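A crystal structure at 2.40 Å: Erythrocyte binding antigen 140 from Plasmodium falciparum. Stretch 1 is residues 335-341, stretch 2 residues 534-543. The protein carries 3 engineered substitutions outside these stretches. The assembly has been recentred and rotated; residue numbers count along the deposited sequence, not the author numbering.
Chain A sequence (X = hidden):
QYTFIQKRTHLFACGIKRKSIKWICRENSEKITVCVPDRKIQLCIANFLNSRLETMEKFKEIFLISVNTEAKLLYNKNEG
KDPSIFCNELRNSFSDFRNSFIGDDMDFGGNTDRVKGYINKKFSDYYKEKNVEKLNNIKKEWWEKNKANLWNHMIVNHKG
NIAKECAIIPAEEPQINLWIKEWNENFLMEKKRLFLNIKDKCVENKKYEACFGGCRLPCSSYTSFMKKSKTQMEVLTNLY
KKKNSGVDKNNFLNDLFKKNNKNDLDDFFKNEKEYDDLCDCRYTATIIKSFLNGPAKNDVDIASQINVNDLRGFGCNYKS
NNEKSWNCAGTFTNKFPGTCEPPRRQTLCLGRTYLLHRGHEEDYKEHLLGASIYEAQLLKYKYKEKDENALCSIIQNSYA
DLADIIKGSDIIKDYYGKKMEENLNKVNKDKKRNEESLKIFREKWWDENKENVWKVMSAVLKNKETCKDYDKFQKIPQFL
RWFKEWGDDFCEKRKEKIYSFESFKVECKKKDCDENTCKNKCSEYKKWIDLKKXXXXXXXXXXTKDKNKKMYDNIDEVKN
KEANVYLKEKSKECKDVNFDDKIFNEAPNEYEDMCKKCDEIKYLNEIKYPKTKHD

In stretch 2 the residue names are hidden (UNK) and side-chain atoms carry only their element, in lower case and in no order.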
ATOM      1  N   LYS A 335     -19.727  16.483 -25.418  1.00 63.09           N
ATOM      2  CA  LYS A 335     -19.199  17.624 -24.677  1.00 68.53           C
ATOM      3  C   LYS A 335     -17.994  18.246 -25.385  1.00 66.14           C
ATOM      4  O   LYS A 335     -17.773  19.451 -25.299  1.00 72.84           O
ATOM      5  CB  LYS A 335     -18.801  17.209 -23.259  1.00 74.54           C
ATOM      6  CG  LYS A 335     -18.337  18.371 -22.385  1.00 82.21           C
ATOM      7  CD  LYS A 335     -17.481  17.905 -21.212  1.00 85.21           C
ATOM      8  CE  LYS A 335     -18.277  17.777 -19.924  1.00 88.22           C
ATOM      9  NZ  LYS A 335     -17.391  17.476 -18.764  1.00 87.10           N
ATOM     10  N   PHE A 336     -17.215  17.421 -26.081  1.00 57.34           N
ATOM     11  CA  PHE A 336     -16.006  17.895 -26.743  1.00 52.54           C
ATOM     12  C   PHE A 336     -16.005  17.597 -28.238  1.00 48.98           C
ATOM     13  O   PHE A 336     -15.187  16.805 -28.711  1.00 47.70           O
ATOM     14  CB  PHE A 336     -14.770  17.250 -26.118  1.00 52.76           C
ATOM     15  CG  PHE A 336     -14.626  17.504 -24.647  1.00 56.73           C
ATOM     16  CD1 PHE A 336     -14.150  18.719 -24.183  1.00 61.23           C
ATOM     17  CD2 PHE A 336     -14.950  16.521 -23.727  1.00 56.94           C
ATOM     18  CE1 PHE A 336     -14.009  18.951 -22.827  1.00 63.01           C
ATOM     19  CE2 PHE A 336     -14.809  16.747 -22.372  1.00 58.65           C
ATOM     20  CZ  PHE A 336     -14.340  17.963 -21.922  1.00 61.32           C
ATOM     21  N   PRO A 337     -16.903  18.243 -28.994  1.00 48.20           N
ATOM     22  CA  PRO A 337     -16.939  18.047 -30.448  1.00 49.62           C
ATOM     23  C   PRO A 337     -15.642  18.489 -31.117  1.00 54.07           C
ATOM     24  O   PRO A 337     -15.065  19.503 -30.724  1.00 57.10           O
ATOM     25  CB  PRO A 337     -18.104  18.935 -30.895  1.00 48.68           C
ATOM     26  CG  PRO A 337     -18.211  19.974 -29.843  1.00 48.16           C
ATOM     27  CD  PRO A 337     -17.843  19.288 -28.556  1.00 47.76           C
ATOM     28  N   GLY A 338     -15.192  17.725 -32.110  1.00 54.52           N
ATOM     29  CA  GLY A 338     -13.981  18.044 -32.848  1.00 55.16           C
ATOM     30  C   GLY A 338     -12.768  17.252 -32.387  1.00 53.26           C
ATOM     31  O   GLY A 338     -11.713  17.290 -33.020  1.00 55.42           O
ATOM     32  N   THR A 339     -12.920  16.531 -31.283  1.00 50.01           N
ATOM     33  CA  THR A 339     -11.833  15.745 -30.715  1.00 49.02           C
ATOM     34  C   THR A 339     -11.655  14.418 -31.451  1.00 48.10           C
ATOM     35  O   THR A 339     -12.628  13.762 -31.816  1.00 47.33           O
ATOM     36  CB  THR A 339     -12.095  15.448 -29.222  1.00 49.50           C
ATOM     37  OG1 THR A 339     -12.116  16.676 -28.480  1.00 53.04           O
ATOM     38  CG2 THR A 339     -11.016  14.534 -28.654  1.00 47.47           C
ATOM     39  N   CYS A 340     -10.405  14.027 -31.667  1.00 48.00           N
ATOM     40  CA  CYS A 340     -10.104  12.732 -32.267  1.00 47.52           C
ATOM     41  C   CYS A 340      -9.201  11.925 -31.339  1.00 45.37           C
ATOM     42  O   CYS A 340      -8.065  12.309 -31.063  1.00 45.83           O
ATOM     43  CB  CYS A 340      -9.453  12.915 -33.640  1.00 48.94           C
ATOM     44  SG  CYS A 340     -10.595  13.506 -34.913  1.00 65.52           S
ATOM     45  N   GLU A 341      -9.722  10.806 -30.854  1.00 43.29           N
ATOM     46  CA  GLU A 341      -8.987   9.954 -29.931  1.00 42.94           C
ATOM     47  C   GLU A 341      -7.861   9.238 -30.668  1.00 41.84           C
ATOM     48  O   GLU A 341      -8.087   8.646 -31.718  1.00 41.24           O
ATOM     49  CB  GLU A 341      -9.938   8.939 -29.299  1.00 45.84           C
ATOM     50  CG  GLU A 341      -9.335   8.105 -28.186  1.00 46.68           C
ATOM     51  CD  GLU A 341     -10.332   7.121 -27.602  1.00 46.11           C
ATOM     52  OE1 GLU A 341     -11.442   6.994 -28.165  1.00 45.92           O
ATOM     53  OE2 GLU A 341     -10.008   6.475 -26.583  1.00 45.51           O
ATOM     54  N   UNK A 534     -11.132  14.798 -43.170  1.00 61.49           N
ATOM     55  CA  UNK A 534     -12.236  15.048 -42.249  1.00 60.85           C
ATOM     56  C   UNK A 534     -11.736  15.125 -40.807  1.00 55.95           C
ATOM     57  O   UNK A 534     -12.183  15.976 -40.037  1.00 54.12           O
ATOM     58  c   UNK A 534     -13.334  13.987 -42.394  1.00 65.78           C
ATOM     59  o   UNK A 534     -12.832  12.673 -42.241  1.00 67.94           O
ATOM     60  N   UNK A 535     -10.797  14.252 -40.452  1.00 54.53           N
ATOM     61  CA  UNK A 535     -10.228  14.253 -39.110  1.00 53.85           C
ATOM     62  C   UNK A 535      -9.550  15.590 -38.854  1.00 57.34           C
ATOM     63  O   UNK A 535      -9.713  16.198 -37.795  1.00 59.24           O
ATOM     64  o   UNK A 535      -7.529  11.016 -39.034  1.00 54.35           O
ATOM     65  c   UNK A 535      -9.208  13.127 -38.959  1.00 52.61           C
ATOM     66  c   UNK A 535      -8.725  10.661 -39.071  1.00 54.28           C
ATOM     67  c   UNK A 535      -9.796  11.735 -39.058  1.00 52.65           C
ATOM     68  o   UNK A 535      -9.077   9.464 -39.115  1.00 55.47           O
ATOM     69  N   UNK A 536      -8.787  16.037 -39.846  1.00 58.10           N
ATOM     70  CA  UNK A 536      -8.093  17.313 -39.783  1.00 58.71           C
ATOM     71  C   UNK A 536      -9.074  18.457 -39.566  1.00 60.56           C
ATOM     72  O   UNK A 536      -8.872  19.302 -38.699  1.00 61.21           O
ATOM     73  c   UNK A 536      -6.870  21.185 -42.025  1.00 70.75           C
ATOM     74  c   UNK A 536      -5.628  21.460 -41.495  1.00 72.27           C
ATOM     75  o   UNK A 536      -5.091  22.719 -41.629  1.00 75.39           O
ATOM     76  c   UNK A 536      -6.720  18.917 -41.220  1.00 65.02           C
ATOM     77  c   UNK A 536      -7.310  17.534 -41.077  1.00 60.85           C
ATOM     78  c   UNK A 536      -4.924  20.483 -40.829  1.00 70.23           C
ATOM     79  c   UNK A 536      -5.470  19.219 -40.695  1.00 66.88           C
ATOM     80  c   UNK A 536      -7.408  19.919 -41.887  1.00 67.50           C
ATOM     81  N   UNK A 537     -10.143  18.470 -40.357  1.00 61.73           N
ATOM     82  CA  UNK A 537     -11.136  19.537 -40.294  1.00 64.40           C
ATOM     83  C   UNK A 537     -11.800  19.607 -38.926  1.00 62.57           C
ATOM     84  O   UNK A 537     -11.999  20.693 -38.381  1.00 62.04           O
ATOM     85  c   UNK A 537     -12.743  19.329 -43.837  1.00 81.46           C
ATOM     86  c   UNK A 537     -11.700  19.627 -42.780  1.00 74.56           C
ATOM     87  c   UNK A 537     -12.197  19.335 -41.375  1.00 68.24           C
ATOM     88  o   UNK A 537     -13.715  18.608 -43.528  1.00 84.12           O
ATOM     89  o   UNK A 537     -12.594  19.820 -44.976  1.00 84.77           O
ATOM     90  N   UNK A 538     -12.146  18.445 -38.380  1.00 62.30           N
ATOM     91  CA  UNK A 538     -12.760  18.379 -37.061  1.00 61.98           C
ATOM     92  C   UNK A 538     -11.874  19.055 -36.023  1.00 58.72           C
ATOM     93  O   UNK A 538     -12.311  19.961 -35.314  1.00 59.48           O
ATOM     94  c   UNK A 538     -13.007  16.923 -36.653  1.00 63.01           C
ATOM     95  c   UNK A 538     -14.455  14.874 -36.778  1.00 67.85           C
ATOM     96  c   UNK A 538     -15.726  14.254 -37.343  1.00 71.51           C
ATOM     97  c   UNK A 538     -14.216  16.279 -37.319  1.00 67.34           C
ATOM     98  n   UNK A 538     -15.624  13.984 -38.804  1.00 73.73           N
ATOM     99  N   UNK A 539     -10.626  18.612 -35.943  1.00 55.86           N
ATOM    100  CA  UNK A 539      -9.708  19.093 -34.918  1.00 56.67           C
ATOM    101  C   UNK A 539      -9.327  20.553 -35.114  1.00 62.64           C
ATOM    102  O   UNK A 539      -9.147  21.291 -34.146  1.00 65.45           O
ATOM    103  o   UNK A 539      -6.800  15.552 -33.798  1.00 50.64           O
ATOM    104  c   UNK A 539      -7.534  15.908 -34.718  1.00 51.27           C
ATOM    105  c   UNK A 539      -8.718  16.803 -34.466  1.00 51.38           C
ATOM    106  n   UNK A 539      -7.334  15.543 -35.976  1.00 52.61           N
ATOM    107  c   UNK A 539      -8.455  18.228 -34.901  1.00 53.84           C
ATOM    108  N   UNK A 540      -9.197  20.968 -36.367  1.00 64.59           N
ATOM    109  CA  UNK A 540      -8.908  22.360 -36.674  1.00 66.74           C
ATOM    110  C   UNK A 540     -10.039  23.245 -36.168  1.00 67.49           C
ATOM    111  O   UNK A 540      -9.803  24.328 -35.628  1.00 70.41           O
ATOM    112  c   UNK A 540      -7.335  22.127 -38.614  1.00 67.15           C
ATOM    113  c   UNK A 540      -8.969  24.025 -38.569  1.00 72.31           C
ATOM    114  c   UNK A 540      -8.725  22.570 -38.187  1.00 68.33           C
ATOM    115  N   UNK A 541     -11.269  22.774 -36.339  1.00 65.35           N
ATOM    116  CA  UNK A 541     -12.440  23.540 -35.940  1.00 66.84           C
ATOM    117  C   UNK A 541     -12.439  23.754 -34.434  1.00 63.64           C
ATOM    118  O   UNK A 541     -12.717  24.851 -33.955  1.00 65.22           O
ATOM    119  o   UNK A 541     -14.910  24.868 -36.528  1.00 85.52           O
ATOM    120  c   UNK A 541     -14.957  23.664 -36.196  1.00 78.94           C
ATOM    121  c   UNK A 541     -13.716  22.815 -36.370  1.00 70.01           C
ATOM    122  o   UNK A 541     -15.983  23.127 -35.729  1.00 79.94           O
ATOM    123  N   UNK A 542     -12.121  22.700 -33.689  1.00 60.71           N
ATOM    124  CA  UNK A 542     -12.084  22.782 -32.234  1.00 61.34           C
ATOM    125  C   UNK A 542     -10.945  23.680 -31.778  1.00 65.09           C
ATOM    126  O   UNK A 542     -11.125  24.530 -30.905  1.00 69.28           O
ATOM    127  c   UNK A 542     -11.701  21.414 -30.110  1.00 55.54           C
ATOM    128  n   UNK A 542     -12.105  20.780 -27.192  1.00 50.45           N
ATOM    129  c   UNK A 542     -11.927  21.390 -31.616  1.00 57.70           C
ATOM    130  c   UNK A 542     -11.164  20.041 -28.079  1.00 49.76           C
ATOM    131  c   UNK A 542     -11.625  20.014 -29.529  1.00 51.25           C
ATOM    132  N   UNK A 543      -9.773  23.484 -32.368  1.00 64.23           N
ATOM    133  CA  UNK A 543      -8.606  24.281 -32.028  1.00 66.44           C
ATOM    134  C   UNK A 543      -8.922  25.760 -32.214  1.00 72.06           C
ATOM    135  O   UNK A 543      -8.548  26.593 -31.393  1.00 75.25           O
ATOM    136  c   UNK A 543      -5.176  24.366 -31.852  1.00 70.97           C
ATOM    137  c   UNK A 543      -3.942  26.343 -32.374  1.00 77.47           C
ATOM    138  c   UNK A 543      -6.057  25.948 -33.403  1.00 75.12           C
ATOM    139  c   UNK A 543      -6.196  24.747 -32.715  1.00 70.81           C
ATOM    140  o   UNK A 543      -2.829  27.134 -32.205  1.00 81.16           O
ATOM    141  c   UNK A 543      -4.055  25.155 -31.678  1.00 73.90           C
ATOM    142  c   UNK A 543      -4.941  26.744 -33.237  1.00 78.21           C
ATOM    143  c   UNK A 543      -7.418  23.880 -32.903  1.00 66.83           C
TER
HETATM  144  O   HOH W   1      -7.746  15.129 -31.313  1.00 51.46           O

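Position 534 carries one carbon and then one oxygen, a short hydroxyl side chain whose oxygen stays 7.7 Å from Cys340 SG; it is Ser534. At 535 three carbons run in a row and the third bears two oxygens. Its CB lies 4.3 Å from Cys340 SG, and its backbone O is 4.0 Å from the same sulfur: Glu535. Position 536 has one carbon and a six-carbon ring bearing an oxygen, and its CA-to-CB bond points away from stretch 1, so Tyr536 makes no contact. Position 537 repeats the three-carbon carboxylate, out of reach: Glu537.

Position 538 shows four carbons in a row ending in nitrogen. The CA-to-CB bond points toward stretch 1, but the chain's end leads away, and the amino group is hydrogen-bonded elsewhere in the structure. The residue is Lys538, whose backbone C lies 3.5 Å from Gly338 O.

At 539 the third carbon carries two more atoms, one oxygen and one nitrogen. That makes an amide, and three carbons distinguish glutamine from asparagine. Gln539 NE2 donates to Glu535 O at 3.1 Å with an angle of 161°, while Gln539 CD packs 3.7 Å from Cys340 CB. A water accepts from Cys340 N at 2.9 Å and donates to Gln539 OE1 at 2.7 Å, bridging the stretches.

Position 540 has one carbon forking into two, and its CA-to-CB bond points away: Val540. Position 541 has two carbons, the second carrying two oxygens; its CA-to-CB bond points toward stretch 1, but CB, its nearest side-chain atom, is still 5.9 Å from Gly338 CA: Asp541. Position 542 again has four carbons and a terminal nitrogen, now reaching along stretch 1. This is Lys542: CD lies 3.7 Å from Pro337 O, CE 3.5 Å from Thr339 OG1, and NZ 4.2 Å from Phe336 CD1, at the ring's edge near its plane. Position 543 bears a six-carbon ring with one oxygen, out of reach: Tyr543.

The contact rests on close packing of a type II turn, Phe336 to Thr339, against the helix, with no direct hydrogen bond between them. Thr339 OG1 donates to Phe336 O at 3.1 Å, bracing the turn. Gly338 CA comes within 4.4 Å of Lys538 CA; an ideal CB there would sit 2.8 Å from Lys542 CB and 3.0 Å from Lys538 O, and its phi/psi of 100/-9 independently calls for glycine. Gly338 O meets Gln539 CA at 3.3 Å in a CA-H...O contact, whereas its 3.4 Å approach to Gln539 N has a poor angle, that amide being bonded to Glu535 O.

Stretch 2 (534-543) SEYEKQVDKY
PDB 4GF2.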